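Local atomic coordinates of L-arabinose ABC transporter, periplasmic L-arabinose-binding protein (Burkholderia thailandensis, PDB entry 4KZK), a protein that binds monosaccharides such as beta-D-galactose in the periplasm and probably delivers L-arabinose and related sugars to an ABC transporter. Residues A[145-151]-A[187-192]; A[152-156]-A[192-198]; A[158-164]-A[257-261]; A[283-289]-A[319-325]. The contacts are given in a common frame with arbitrary orientation. Residues are numbered along the deposited sequence.

Overall arrangement
All four contacts lie in the same lobe of a two-lobed periplasmic sugar-binding protein, and three of them follow helix 144-161 from end to end. Contacts 1 and 2, with centres about 8 Å apart and Ala192 in common, pack this helix on helix 180-195; contact 3, its centre about 12 Å from that of contact 2, ties its C-terminal end to strand 260-264. Contact 4 pairs strands 283-288 and 315-324 of the adjoining sheet, where Gln150 NE2 of contact 1 lies 2.9 Å from Gly320 O and Glu158 CD of contact 3 lies 3.4 Å from Phe284 CE1. Contact 4 reaches the galactose through the side chain of Leu289, about 4 Å from the sugar; contact 3 lies away from the sugar site.

Contact 1: A[145-151]-A[187-192]; sequences YRIGRQV and TGAVDA
Two helices of a Rossmann-like alpha/beta lobe, 144-161 and 180-195, pack here through a glycine-glycine crossing. Both segments are regular alpha-helix, their axes 6.3 Å apart at closest approach and crossing at -44° with N-to-C directions 44° apart. Backbone packing sets the register: the CA atoms of Gly148 and Gly188 are 4.1 Å apart, and Gly148 C lies 3.4 Å from Gly188 C. A CB on Gly188 would clash with Tyr145 O and Arg149 N, so glycine is what permits this approach. Gly148 O also receives a CA-H...O contact from Ala189 CA at 3.1 Å.

Apolar packing is modest. Val151 (chi1 t) sets CG1 4.0 Å from Ala189 CB; both side chains also touch Phe236 of strand 233-236. Ala192 CB lies 3.4 Å from Arg149 O, and Tyr145 CE1 is 3.5 Å from Gly188 CA.

Polar groups close the outer side. Arg149, m at chi1, chi2 and chi3, folds back across the partner helix, bringing CD to 3.2 Å from Gly188 O and one guanidinium face over Ala192 CA. Its NH1 donates to Tyr145 OH at 3.0 Å but stays 4.5 Å from Asp191 OD2, beyond a salt bridge. Tyr145 (chi1 t) and Asp191 (chi1 m) supply the hydrogen bond between the helices, Tyr145 OH donating to Asp191 OD2 at 2.6 Å.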
loop_
_atom_site.group_PDB
_atom_site.type_symbol
_atom_site.label_atom_id
_atom_site.label_comp_id
_atom_site.label_asym_id
_atom_site.label_seq_id
_atom_site.Cartn_x
_atom_site.Cartn_y
_atom_site.Cartn_z
ATOM N N TYR A 145 -6.229 -2.071 9.331
ATOM C CA TYR A 145 -6.335 -3.210 10.220
ATOM C C TYR A 145 -7.254 -4.272 9.642
ATOM O O TYR A 145 -6.887 -5.454 9.613
ATOM C CB TYR A 145 -6.782 -2.779 11.621
ATOM C CG TYR A 145 -6.806 -3.955 12.580
ATOM C CD1 TYR A 145 -5.630 -4.425 13.176
ATOM C CD2 TYR A 145 -7.991 -4.639 12.852
ATOM C CE1 TYR A 145 -5.644 -5.539 14.009
ATOM C CE2 TYR A 145 -8.003 -5.746 13.675
ATOM C CZ TYR A 145 -6.819 -6.192 14.257
ATOM O OH TYR A 145 -6.856 -7.313 15.094
ATOM N N ARG A 146 -8.426 -3.862 9.153
ATOM C CA ARG A 146 -9.365 -4.810 8.561
ATOM C C ARG A 146 -8.803 -5.482 7.317
ATOM O O ARG A 146 -9.005 -6.659 7.109
ATOM C CB ARG A 146 -10.695 -4.132 8.213
ATOM C CG ARG A 146 -11.494 -3.726 9.434
ATOM C CD ARG A 146 -12.965 -3.456 9.138
ATOM N NE ARG A 146 -13.233 -3.236 7.717
ATOM C CZ ARG A 146 -13.432 -2.061 7.118
ATOM N NH1 ARG A 146 -13.452 -0.910 7.776
ATOM N NH2 ARG A 146 -13.630 -2.050 5.818
ATOM N N ILE A 147 -8.049 -4.739 6.516
ATOM C CA ILE A 147 -7.381 -5.278 5.327
ATOM C C ILE A 147 -6.376 -6.349 5.755
ATOM O O ILE A 147 -6.294 -7.433 5.184
ATOM C CB ILE A 147 -6.648 -4.162 4.549
ATOM C CG1 ILE A 147 -7.652 -3.135 4.002
ATOM C CG2 ILE A 147 -5.800 -4.739 3.419
ATOM C CD1 ILE A 147 -8.647 -3.681 3.003
ATOM N N GLY A 148 -5.582 -6.016 6.754
ATOM C CA GLY A 148 -4.685 -7.001 7.327
ATOM C C GLY A 148 -5.385 -8.270 7.795
ATOM O O GLY A 148 -4.882 -9.384 7.581
ATOM N N ARG A 149 -6.522 -8.122 8.485
ATOM C CA ARG A 149 -7.287 -9.302 8.865
ATOM C C ARG A 149 -7.630 -10.159 7.653
ATOM O O ARG A 149 -7.577 -11.395 7.728
ATOM C CB ARG A 149 -8.573 -8.895 9.587
ATOM C CG ARG A 149 -8.371 -8.210 10.922
ATOM C CD ARG A 149 -7.714 -9.101 11.960
ATOM N NE ARG A 149 -8.563 -10.216 12.375
ATOM C CZ ARG A 149 -8.823 -10.548 13.637
ATOM N NH1 ARG A 149 -8.340 -9.837 14.666
ATOM N NH2 ARG A 149 -9.574 -11.613 13.873
ATOM N N GLN A 150 -8.054 -9.517 6.580
ATOM C CA GLN A 150 -8.330 -10.232 5.322
ATOM C C GLN A 150 -7.108 -10.964 4.784
ATOM O O GLN A 150 -7.225 -12.075 4.279
ATOM C CB GLN A 150 -8.875 -9.294 4.256
ATOM C CG GLN A 150 -10.236 -8.713 4.580
ATOM C CD GLN A 150 -10.636 -7.709 3.528
ATOM O OE1 GLN A 150 -10.160 -6.582 3.537
ATOM N NE2 GLN A 150 -11.452 -8.108 2.608
ATOM N N VAL A 151 -5.942 -10.346 4.880
ATOM C CA VAL A 151 -4.714 -11.026 4.471
ATOM C C VAL A 151 -4.502 -12.314 5.276
ATOM O O VAL A 151 -4.257 -13.384 4.725
ATOM C CB VAL A 151 -3.478 -10.123 4.642
ATOM C CG1 VAL A 151 -2.189 -10.929 4.499
ATOM C CG2 VAL A 151 -3.494 -8.937 3.668
ATOM N N THR A 187 -0.199 -5.994 11.665
ATOM C CA THR A 187 -0.853 -6.359 12.926
ATOM C C THR A 187 -2.161 -7.109 12.665
ATOM O O THR A 187 -2.437 -8.133 13.275
ATOM C CB THR A 187 -1.090 -5.117 13.812
ATOM O OG1 THR A 187 0.168 -4.481 14.076
ATOM C CG2 THR A 187 -1.704 -5.507 15.143
ATOM N N GLY A 188 -2.962 -6.626 11.715
ATOM C CA GLY A 188 -4.194 -7.330 11.371
ATOM C C GLY A 188 -3.931 -8.724 10.862
ATOM O O GLY A 188 -4.613 -9.688 11.244
ATOM N N ALA A 189 -2.928 -8.858 9.994
ATOM C CA ALA A 189 -2.595 -10.167 9.450
ATOM C C ALA A 189 -2.146 -11.124 10.555
ATOM O O ALA A 189 -2.592 -12.279 10.631
ATOM C CB ALA A 189 -1.522 -10.038 8.368
ATOM N N VAL A 190 -1.264 -10.655 11.425
ATOM C CA VAL A 190 -0.820 -11.501 12.531
ATOM C C VAL A 190 -1.998 -11.911 13.431
ATOM O O VAL A 190 -2.105 -13.066 13.838
ATOM C CB VAL A 190 0.286 -10.820 13.381
ATOM C CG1 VAL A 190 0.556 -11.608 14.669
ATOM C CG2 VAL A 190 1.574 -10.687 12.587
ATOM N N ASP A 191 -2.867 -10.955 13.746
ATOM C CA ASP A 191 -3.987 -11.218 14.651
ATOM C C ASP A 191 -4.914 -12.250 14.033
ATOM O O ASP A 191 -5.369 -13.174 14.707
ATOM C CB ASP A 191 -4.761 -9.922 14.966
ATOM C CG ASP A 191 -4.020 -8.986 15.917
ATOM O OD1 ASP A 191 -2.933 -9.351 16.421
ATOM O OD2 ASP A 191 -4.533 -7.873 16.183
ATOM N N ALA A 192 -5.203 -12.109 12.743
ATOM C CA ALA A 192 -6.042 -13.104 12.065
ATOM C C ALA A 192 -5.381 -14.492 12.060
ATOM O O ALA A 192 -6.049 -15.511 12.220
ATOM C CB ALA A 192 -6.381 -12.651 10.640
#

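Contact 2: A[152-156]-A[192-198]; sequences GDAIA and ALKAAGF
A single water is the polar link between these two segments: it donates to Asp153 OD1 and to Ala192 O, each at 2.8 Å, on the outer side of an otherwise apolar contact. Asp153, chi1 m, has its CA-to-CB bond directed away from the partner, yet OD1 comes within 3.5 Å of Ala192 CB. Residues 152-156 are alpha-helical throughout. Helix 180-195 ends in the other segment in a Schellman motif, with Gly197 as C-prime residue at phi 100°, Phe198 N bonded to Leu193 O at 3.0 Å and Gly197 N to Lys194 O at 3.1 Å. The backbones are nearest at Gly152 and Ala192, CA atoms 4.9 Å apart; a CB on Gly152 would clash with Ala192 CB, which sits 3.8 Å from Gly152 CA. This is helix-helix packing on the sheet of a periplasmic-binding-protein alpha/beta lobe, and Ile155 and Leu193 both rest on Phe236 of strand 233-236. Leu193 (chi1 m, chi2 t) directs CD2 to 3.7 Å from Ile155 CG2 and 3.6 Å from Gly152 O. Farther along, Ala156 CB meets Ala196 CB at 3.6 Å. Phe198, chi1 m, folds back against helix 144-161, its CE1 4.1 Å from Ala156 CA.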
loop_
_atom_site.group_PDB
_atom_site.type_symbol
_atom_site.label_atom_id
_atom_site.label_comp_id
_atom_site.label_asym_id
_atom_site.label_seq_id
_atom_site.Cartn_x
_atom_site.Cartn_y
_atom_site.Cartn_z
ATOM N N GLY A 152 -4.596 -12.211 6.596
ATOM C CA GLY A 152 -4.390 -13.357 7.454
ATOM C C GLY A 152 -5.435 -14.433 7.253
ATOM O O GLY A 152 -5.104 -15.625 7.226
ATOM N N ASP A 153 -6.686 -14.029 7.039
ATOM C CA ASP A 153 -7.744 -15.007 6.800
ATOM C C ASP A 153 -7.504 -15.780 5.512
ATOM O O ASP A 153 -7.703 -17.007 5.465
ATOM C CB ASP A 153 -9.107 -14.327 6.713
ATOM C CG ASP A 153 -9.636 -13.854 8.041
ATOM O OD1 ASP A 153 -9.102 -14.171 9.138
ATOM O OD2 ASP A 153 -10.669 -13.144 7.963
ATOM N N ALA A 154 -7.090 -15.059 4.468
ATOM C CA ALA A 154 -6.787 -15.668 3.150
ATOM C C ALA A 154 -5.677 -16.698 3.312
ATOM O O ALA A 154 -5.761 -17.805 2.804
ATOM C CB ALA A 154 -6.363 -14.615 2.144
ATOM N N ILE A 155 -4.628 -16.326 4.032
ATOM C CA ILE A 155 -3.506 -17.203 4.242
ATOM C C ILE A 155 -3.952 -18.447 5.021
ATOM O O ILE A 155 -3.660 -19.579 4.617
ATOM C CB ILE A 155 -2.370 -16.473 5.006
ATOM C CG1 ILE A 155 -1.727 -15.402 4.108
ATOM C CG2 ILE A 155 -1.320 -17.471 5.466
ATOM C CD1 ILE A 155 -0.703 -14.522 4.801
ATOM N N ALA A 156 -4.683 -18.243 6.121
ATOM C CA ALA A 156 -5.163 -19.352 6.975
ATOM C C ALA A 156 -6.010 -20.338 6.178
ATOM O O ALA A 156 -5.885 -21.572 6.335
ATOM C CB ALA A 156 -5.961 -18.816 8.143
ATOM N N ALA A 192 -5.203 -12.109 12.743
ATOM C CA ALA A 192 -6.042 -13.104 12.065
ATOM C C ALA A 192 -5.381 -14.492 12.060
ATOM O O ALA A 192 -6.049 -15.511 12.220
ATOM C CB ALA A 192 -6.381 -12.651 10.640
ATOM N N LEU A 193 -4.065 -14.537 11.889
ATOM C CA LEU A 193 -3.365 -15.819 11.868
ATOM C C LEU A 193 -3.360 -16.483 13.263
ATOM O O LEU A 193 -3.589 -17.691 13.387
ATOM C CB LEU A 193 -1.943 -15.663 11.315
ATOM C CG LEU A 193 -1.887 -15.444 9.802
ATOM C CD1 LEU A 193 -0.544 -14.887 9.405
ATOM C CD2 LEU A 193 -2.165 -16.722 9.031
ATOM N N LYS A 194 -3.111 -15.699 14.304
ATOM C CA LYS A 194 -3.169 -16.250 15.659
ATOM C C LYS A 194 -4.567 -16.773 15.984
ATOM O O LYS A 194 -4.698 -17.812 16.621
ATOM C CB LYS A 194 -2.719 -15.225 16.674
ATOM C CG LYS A 194 -1.226 -14.946 16.596
ATOM C CD LYS A 194 -0.730 -14.185 17.824
ATOM C CE LYS A 194 -1.449 -12.860 18.026
ATOM N NZ LYS A 194 -0.806 -12.044 19.078
ATOM N N ALA A 195 -5.595 -16.075 15.506
ATOM C CA ALA A 195 -7.006 -16.491 15.704
ATOM C C ALA A 195 -7.330 -17.799 14.993
ATOM O O ALA A 195 -8.311 -18.473 15.329
ATOM C CB ALA A 195 -7.946 -15.388 15.223
ATOM N N ALA A 196 -6.495 -18.154 14.015
ATOM C CA ALA A 196 -6.657 -19.356 13.215
ATOM C C ALA A 196 -5.723 -20.466 13.662
ATOM O O ALA A 196 -5.622 -21.501 13.006
ATOM C CB ALA A 196 -6.389 -19.021 11.749
ATOM N N GLY A 197 -5.013 -20.256 14.762
ATOM C CA GLY A 197 -4.199 -21.319 15.339
ATOM C C GLY A 197 -2.718 -21.285 15.035
ATOM O O GLY A 197 -1.980 -22.178 15.454
ATOM N N PHE A 198 -2.263 -20.246 14.336
ATOM C CA PHE A 198 -0.830 -20.042 14.159
ATOM C C PHE A 198 -0.267 -19.569 15.487
ATOM O O PHE A 198 -0.946 -18.860 16.232
ATOM C CB PHE A 198 -0.551 -19.033 13.033
ATOM C CG PHE A 198 -0.843 -19.574 11.658
ATOM C CD1 PHE A 198 -2.161 -19.731 11.219
ATOM C CD2 PHE A 198 0.186 -19.930 10.812
ATOM C CE1 PHE A 198 -2.431 -20.250 9.962
ATOM C CE2 PHE A 198 -0.081 -20.424 9.537
ATOM C CZ PHE A 198 -1.386 -20.609 9.131
HETATM O O HOH W 1 -8.630 -15.839 11.300
#

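Contact 3: A[158-164]-A[257-261]; sequences EAKRRGW and TDDMI
This mixed apolar and polar contact joins the C-terminal end of helix 144-161 to the turn that leads into strand 260-264, at the end of an alpha/beta lobe of the periplasmic-binding-protein fold remote from the sugar. A Schellman motif ends the helix: Gly163 has positive phi (78°), Gly163 N bonds Lys160 O at 3.0 Å and Trp164 N bonds Ala159 O at 3.1 Å. Ala159 and Ile261 have CA atoms 7.3 Å apart. Ile261 (chi1 m, chi2 t) enters between helix and indole. Its CD1 lies 3.5 Å from Ala159 N, 3.7 Å from Glu158 CG and 3.9 Å from the centroid of the Trp164 six-membered ring, a CH-pi contact over the face. Trp164 (chi1 m) places CZ2 3.3 Å from Asp258 O and also stacks with His232. Ile261 CG1 lies over a face of the Arg162 guanidinium, 3.7 Å from CZ. Glu158 holds both arginines in a salt-bridge network: its OE2 takes Arg162 NE at 2.9 Å and Arg161 NH2 at 2.7 Å. A water accepts from Arg162 NH2 at 2.8 Å and donates to Met260 O at 2.6 Å. The direct hydrogen bond between the segments runs from Arg162 NH1 to Thr257 O at 3.0 Å.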
loop_
_atom_site.group_PDB
_atom_site.type_symbol
_atom_site.label_atom_id
_atom_site.label_comp_id
_atom_site.label_asym_id
_atom_site.label_seq_id
_atom_site.Cartn_x
_atom_site.Cartn_y
_atom_site.Cartn_z
ATOM N N GLU A 158 -5.955 -20.996 2.930
ATOM C CA GLU A 158 -5.176 -21.769 1.954
ATOM C C GLU A 158 -4.312 -22.793 2.685
ATOM O O GLU A 158 -4.138 -23.924 2.231
ATOM C CB GLU A 158 -4.351 -20.826 1.082
ATOM C CG GLU A 158 -3.438 -21.492 0.055
ATOM C CD GLU A 158 -4.144 -22.392 -0.942
ATOM O OE1 GLU A 158 -5.391 -22.335 -1.072
ATOM O OE2 GLU A 158 -3.428 -23.156 -1.629
ATOM N N ALA A 159 -3.764 -22.399 3.826
ATOM C CA ALA A 159 -3.002 -23.340 4.640
ATOM C C ALA A 159 -3.878 -24.535 5.026
ATOM O O ALA A 159 -3.441 -25.677 4.942
ATOM C CB ALA A 159 -2.429 -22.673 5.880
ATOM N N LYS A 160 -5.108 -24.258 5.443
ATOM C CA LYS A 160 -6.070 -25.294 5.807
ATOM C C LYS A 160 -6.387 -26.182 4.617
ATOM O O LYS A 160 -6.416 -27.403 4.756
ATOM C CB LYS A 160 -7.343 -24.644 6.338
ATOM C CG LYS A 160 -8.497 -25.591 6.603
ATOM C CD LYS A 160 -9.640 -24.818 7.235
ATOM C CE LYS A 160 -9.425 -24.678 8.725
ATOM N NZ LYS A 160 -9.768 -25.953 9.385
ATOM N N ARG A 161 -6.618 -25.584 3.448
ATOM C CA ARG A 161 -6.874 -26.379 2.246
ATOM C C ARG A 161 -5.736 -27.384 1.982
ATOM O O ARG A 161 -5.984 -28.523 1.577
ATOM C CB ARG A 161 -7.072 -25.460 1.036
ATOM C CG ARG A 161 -7.752 -26.119 -0.153
ATOM C CD ARG A 161 -7.706 -25.231 -1.386
ATOM N NE ARG A 161 -6.321 -24.972 -1.773
ATOM C CZ ARG A 161 -5.540 -25.838 -2.412
ATOM N NH1 ARG A 161 -6.001 -27.037 -2.778
ATOM N NH2 ARG A 161 -4.288 -25.499 -2.693
ATOM N N ARG A 162 -4.495 -26.962 2.239
ATOM C CA ARG A 162 -3.306 -27.810 2.034
ATOM C C ARG A 162 -3.061 -28.833 3.139
ATOM O O ARG A 162 -2.176 -29.684 3.003
ATOM C CB ARG A 162 -2.050 -26.934 1.870
ATOM C CG ARG A 162 -2.100 -26.073 0.635
ATOM C CD ARG A 162 -0.804 -25.342 0.386
ATOM N NE ARG A 162 -1.004 -24.288 -0.593
ATOM C CZ ARG A 162 -0.019 -23.564 -1.108
ATOM N NH1 ARG A 162 1.248 -23.790 -0.762
ATOM N NH2 ARG A 162 -0.310 -22.625 -1.980
ATOM N N GLY A 163 -3.816 -28.741 4.229
ATOM C CA GLY A 163 -3.667 -29.658 5.353
ATOM C C GLY A 163 -2.489 -29.341 6.253
ATOM O O GLY A 163 -2.015 -30.198 7.003
ATOM N N TRP A 164 -2.014 -28.102 6.176
ATOM C CA TRP A 164 -0.909 -27.654 7.003
ATOM C C TRP A 164 -1.341 -27.650 8.470
ATOM O O TRP A 164 -2.483 -27.348 8.785
ATOM C CB TRP A 164 -0.479 -26.240 6.591
ATOM C CG TRP A 164 0.327 -26.167 5.347
ATOM C CD1 TRP A 164 0.484 -27.139 4.401
ATOM C CD2 TRP A 164 1.068 -25.031 4.876
ATOM N NE1 TRP A 164 1.295 -26.684 3.380
ATOM C CE2 TRP A 164 1.664 -25.395 3.653
ATOM C CE3 TRP A 164 1.302 -23.747 5.380
ATOM C CZ2 TRP A 164 2.480 -24.521 2.927
ATOM C CZ3 TRP A 164 2.114 -22.886 4.661
ATOM C CH2 TRP A 164 2.696 -23.283 3.445
ATOM N N THR A 257 6.842 -22.701 -3.954
ATOM C CA THR A 257 5.409 -22.499 -3.852
ATOM C C THR A 257 4.675 -23.517 -2.980
ATOM O O THR A 257 3.695 -23.167 -2.344
ATOM C CB THR A 257 4.739 -22.401 -5.231
ATOM O OG1 THR A 257 3.397 -21.944 -5.051
ATOM C CG2 THR A 257 4.765 -23.750 -5.960
ATOM N N ASP A 258 5.152 -24.750 -2.901
ATOM C CA ASP A 258 4.474 -25.720 -2.041
ATOM C C ASP A 258 4.643 -25.444 -0.546
ATOM O O ASP A 258 3.813 -25.874 0.261
ATOM C CB ASP A 258 4.954 -27.140 -2.349
ATOM C CG ASP A 258 4.477 -27.647 -3.712
ATOM O OD1 ASP A 258 3.487 -27.115 -4.267
ATOM O OD2 ASP A 258 5.083 -28.611 -4.213
ATOM N N ASP A 259 5.692 -24.708 -0.193
ATOM C CA ASP A 259 6.056 -24.473 1.199
ATOM C C ASP A 259 5.887 -23.028 1.620
ATOM O O ASP A 259 6.220 -22.687 2.746
ATOM C CB ASP A 259 7.499 -24.931 1.437
ATOM C CG ASP A 259 7.660 -26.430 1.287
ATOM O OD1 ASP A 259 6.718 -27.181 1.631
ATOM O OD2 ASP A 259 8.719 -26.843 0.798
ATOM N N MET A 260 5.318 -22.202 0.737
ATOM C CA MET A 260 5.134 -20.762 1.015
ATOM C C MET A 260 3.744 -20.296 0.604
ATOM O O MET A 260 3.353 -20.488 -0.537
ATOM C CB MET A 260 6.177 -19.924 0.261
ATOM C CG MET A 260 5.911 -18.405 0.255
ATOM S SD MET A 260 6.012 -17.606 1.874
ATOM C CE MET A 260 7.763 -17.592 2.235
ATOM N N ILE A 261 3.011 -19.678 1.527
ATOM C CA ILE A 261 1.760 -18.979 1.176
ATOM C C ILE A 261 1.917 -17.510 1.547
ATOM O O ILE A 261 1.962 -17.166 2.727
ATOM C CB ILE A 261 0.536 -19.577 1.895
ATOM C CG1 ILE A 261 0.391 -21.051 1.531
ATOM C CG2 ILE A 261 -0.720 -18.802 1.541
ATOM C CD1 ILE A 261 -0.594 -21.775 2.413
HETATM O O HOH W 2 1.867 -21.048 -2.635
#

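Contact 4: A[283-289]-A[319-325]; sequences FFGSILL and SGTLITR
Arg325 (chi1 m, chi2 and chi3 t) grips the start of strand 283-288, with NH1 and NH2 donating to Phe283 O at 2.8 and 3.1 Å; a water accepts from Arg325 N and NH1 and donates to Phe284 O at 2.7 Å. Backbone bonds define the antiparallel register. Ser286 and Ile323 form a hydrogen-bonded pair (Ser286 N to Ile323 O 2.9 Å, Ile323 N to Ser286 O 2.8 Å), as do Leu288 and Thr321 (Leu288 N to Thr321 O 2.8 Å, Thr321 N to Leu288 O 3.2 Å). Between them Ile287 and Leu322 are a non-hydrogen-bonded pair, CA atoms 4.5 Å apart. In the lobe's otherwise parallel sheet, strand 315-324 runs antiparallel to 283-288; at the sugar-site end, Leu289 touches the bound galactopyranose. On one face Leu288 CB meets Ile323 CG2 at 3.9 Å, against helix 328-334. On the other, which packs on helix 144-161, Ile287 CD1 lies 4.1 Å from Leu322 CB, and Ile287 CG2 3.8 Å from Gly320 CA, where a CB would clash.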
loop_
_atom_site.group_PDB
_atom_site.type_symbol
_atom_site.label_atom_id
_atom_site.label_comp_id
_atom_site.label_asym_id
_atom_site.label_seq_id
_atom_site.Cartn_x
_atom_site.Cartn_y
_atom_site.Cartn_z
ATOM N N PHE A 283 3.561 -16.421 -4.166
ATOM C CA PHE A 283 2.628 -15.311 -4.087
ATOM C C PHE A 283 1.246 -15.846 -4.492
ATOM O O PHE A 283 0.950 -16.013 -5.687
ATOM C CB PHE A 283 3.078 -14.190 -4.995
ATOM C CG PHE A 283 2.330 -12.910 -4.784
ATOM C CD1 PHE A 283 1.096 -12.710 -5.363
ATOM C CD2 PHE A 283 2.861 -11.914 -3.974
ATOM C CE1 PHE A 283 0.415 -11.530 -5.172
ATOM C CE2 PHE A 283 2.176 -10.726 -3.778
ATOM C CZ PHE A 283 0.941 -10.545 -4.365
ATOM N N PHE A 284 0.430 -16.114 -3.473
ATOM C CA PHE A 284 -0.814 -16.845 -3.626
ATOM C C PHE A 284 -1.976 -15.906 -3.933
ATOM O O PHE A 284 -2.877 -16.217 -4.698
ATOM C CB PHE A 284 -1.093 -17.621 -2.346
ATOM C CG PHE A 284 -2.468 -18.184 -2.293
ATOM C CD1 PHE A 284 -2.816 -19.246 -3.080
ATOM C CD2 PHE A 284 -3.428 -17.613 -1.473
ATOM C CE1 PHE A 284 -4.109 -19.745 -3.049
ATOM C CE2 PHE A 284 -4.720 -18.089 -1.453
ATOM C CZ PHE A 284 -5.058 -19.165 -2.235
ATOM N N GLY A 285 -1.983 -14.746 -3.306
ATOM C CA GLY A 285 -3.117 -13.845 -3.469
ATOM C C GLY A 285 -2.783 -12.439 -3.043
ATOM O O GLY A 285 -1.678 -12.170 -2.574
ATOM N N SER A 286 -3.761 -11.537 -3.200
ATOM C CA SER A 286 -3.595 -10.147 -2.794
ATOM C C SER A 286 -4.927 -9.551 -2.431
ATOM O O SER A 286 -5.949 -9.956 -2.987
ATOM C CB SER A 286 -2.977 -9.358 -3.953
ATOM O OG SER A 286 -2.784 -8.002 -3.634
ATOM N N ILE A 287 -4.945 -8.576 -1.527
ATOM C CA ILE A 287 -6.199 -7.860 -1.276
ATOM C C ILE A 287 -6.288 -6.715 -2.277
ATOM O O ILE A 287 -5.491 -5.748 -2.222
ATOM C CB ILE A 287 -6.321 -7.334 0.173
ATOM C CG1 ILE A 287 -6.075 -8.437 1.206
ATOM C CG2 ILE A 287 -7.677 -6.657 0.361
ATOM C CD1 ILE A 287 -6.987 -9.637 1.058
ATOM N N LEU A 288 -7.236 -6.851 -3.194
ATOM C CA LEU A 288 -7.466 -5.907 -4.255
ATOM C C LEU A 288 -8.061 -4.634 -3.669
ATOM O O LEU A 288 -9.128 -4.688 -3.048
ATOM C CB LEU A 288 -8.429 -6.495 -5.290
ATOM C CG LEU A 288 -8.831 -5.578 -6.435
ATOM C CD1 LEU A 288 -7.651 -5.245 -7.342
ATOM C CD2 LEU A 288 -9.963 -6.187 -7.268
ATOM N N LEU A 289 -7.350 -3.536 -3.852
ATOM C CA LEU A 289 -7.831 -2.198 -3.526
ATOM C C LEU A 289 -8.416 -1.491 -4.754
ATOM O O LEU A 289 -8.300 -1.955 -5.893
ATOM C CB LEU A 289 -6.677 -1.371 -2.957
ATOM C CG LEU A 289 -5.972 -1.950 -1.729
ATOM C CD1 LEU A 289 -4.860 -1.002 -1.322
ATOM C CD2 LEU A 289 -6.885 -2.246 -0.547
ATOM N N SER A 319 -12.001 -0.099 1.260
ATOM C CA SER A 319 -12.026 -1.529 1.512
ATOM C C SER A 319 -11.445 -2.325 0.361
ATOM O O SER A 319 -11.195 -1.790 -0.721
ATOM C CB SER A 319 -13.475 -1.979 1.756
ATOM O OG SER A 319 -13.984 -1.443 2.979
ATOM N N GLY A 320 -11.264 -3.611 0.598
ATOM C CA GLY A 320 -10.689 -4.502 -0.383
ATOM C C GLY A 320 -11.307 -5.883 -0.369
ATOM O O GLY A 320 -12.047 -6.236 0.540
ATOM N N THR A 321 -10.978 -6.669 -1.390
ATOM C CA THR A 321 -11.397 -8.059 -1.441
ATOM C C THR A 321 -10.265 -8.932 -1.959
ATOM O O THR A 321 -9.416 -8.488 -2.751
ATOM C CB THR A 321 -12.618 -8.291 -2.344
ATOM O OG1 THR A 321 -12.265 -7.969 -3.688
ATOM C CG2 THR A 321 -13.805 -7.445 -1.895
ATOM N N LEU A 322 -10.261 -10.177 -1.515
ATOM C CA LEU A 322 -9.201 -11.095 -1.895
ATOM C C LEU A 322 -9.275 -11.484 -3.362
ATOM O O LEU A 322 -10.349 -11.849 -3.846
ATOM C CB LEU A 322 -9.258 -12.351 -1.033
ATOM C CG LEU A 322 -8.332 -13.479 -1.475
ATOM C CD1 LEU A 322 -6.895 -13.087 -1.211
ATOM C CD2 LEU A 322 -8.718 -14.778 -0.787
ATOM N N ILE A 323 -8.130 -11.427 -4.046
ATOM C CA ILE A 323 -7.988 -12.001 -5.386
ATOM C C ILE A 323 -6.867 -13.023 -5.372
ATOM O O ILE A 323 -5.867 -12.877 -4.670
ATOM C CB ILE A 323 -7.781 -10.965 -6.502
ATOM C CG1 ILE A 323 -6.539 -10.097 -6.288
ATOM C CG2 ILE A 323 -9.042 -10.115 -6.658
ATOM C CD1 ILE A 323 -6.239 -9.229 -7.502
ATOM N N THR A 324 -7.080 -14.068 -6.153
ATOM C CA THR A 324 -6.108 -15.093 -6.417
ATOM C C THR A 324 -6.069 -15.308 -7.939
ATOM O O THR A 324 -6.743 -14.634 -8.678
ATOM C CB THR A 324 -6.542 -16.409 -5.757
ATOM O OG1 THR A 324 -7.715 -16.887 -6.417
ATOM C CG2 THR A 324 -6.789 -16.225 -4.252
ATOM N N ARG A 325 -5.275 -16.276 -8.410
ATOM C CA ARG A 325 -5.244 -16.599 -9.824
ATOM C C ARG A 325 -6.636 -16.928 -10.358
ATOM O O ARG A 325 -6.915 -16.650 -11.520
ATOM C CB ARG A 325 -4.275 -17.747 -10.074
ATOM C CG ARG A 325 -2.812 -17.326 -9.920
ATOM C CD ARG A 325 -1.832 -18.486 -9.858
ATOM N NE ARG A 325 -0.456 -17.989 -9.728
ATOM C CZ ARG A 325 0.091 -17.542 -8.600
ATOM N NH1 ARG A 325 -0.603 -17.531 -7.457
ATOM N NH2 ARG A 325 1.340 -17.090 -8.602
HETATM O O HOH W 3 -3.377 -17.838 -6.763
#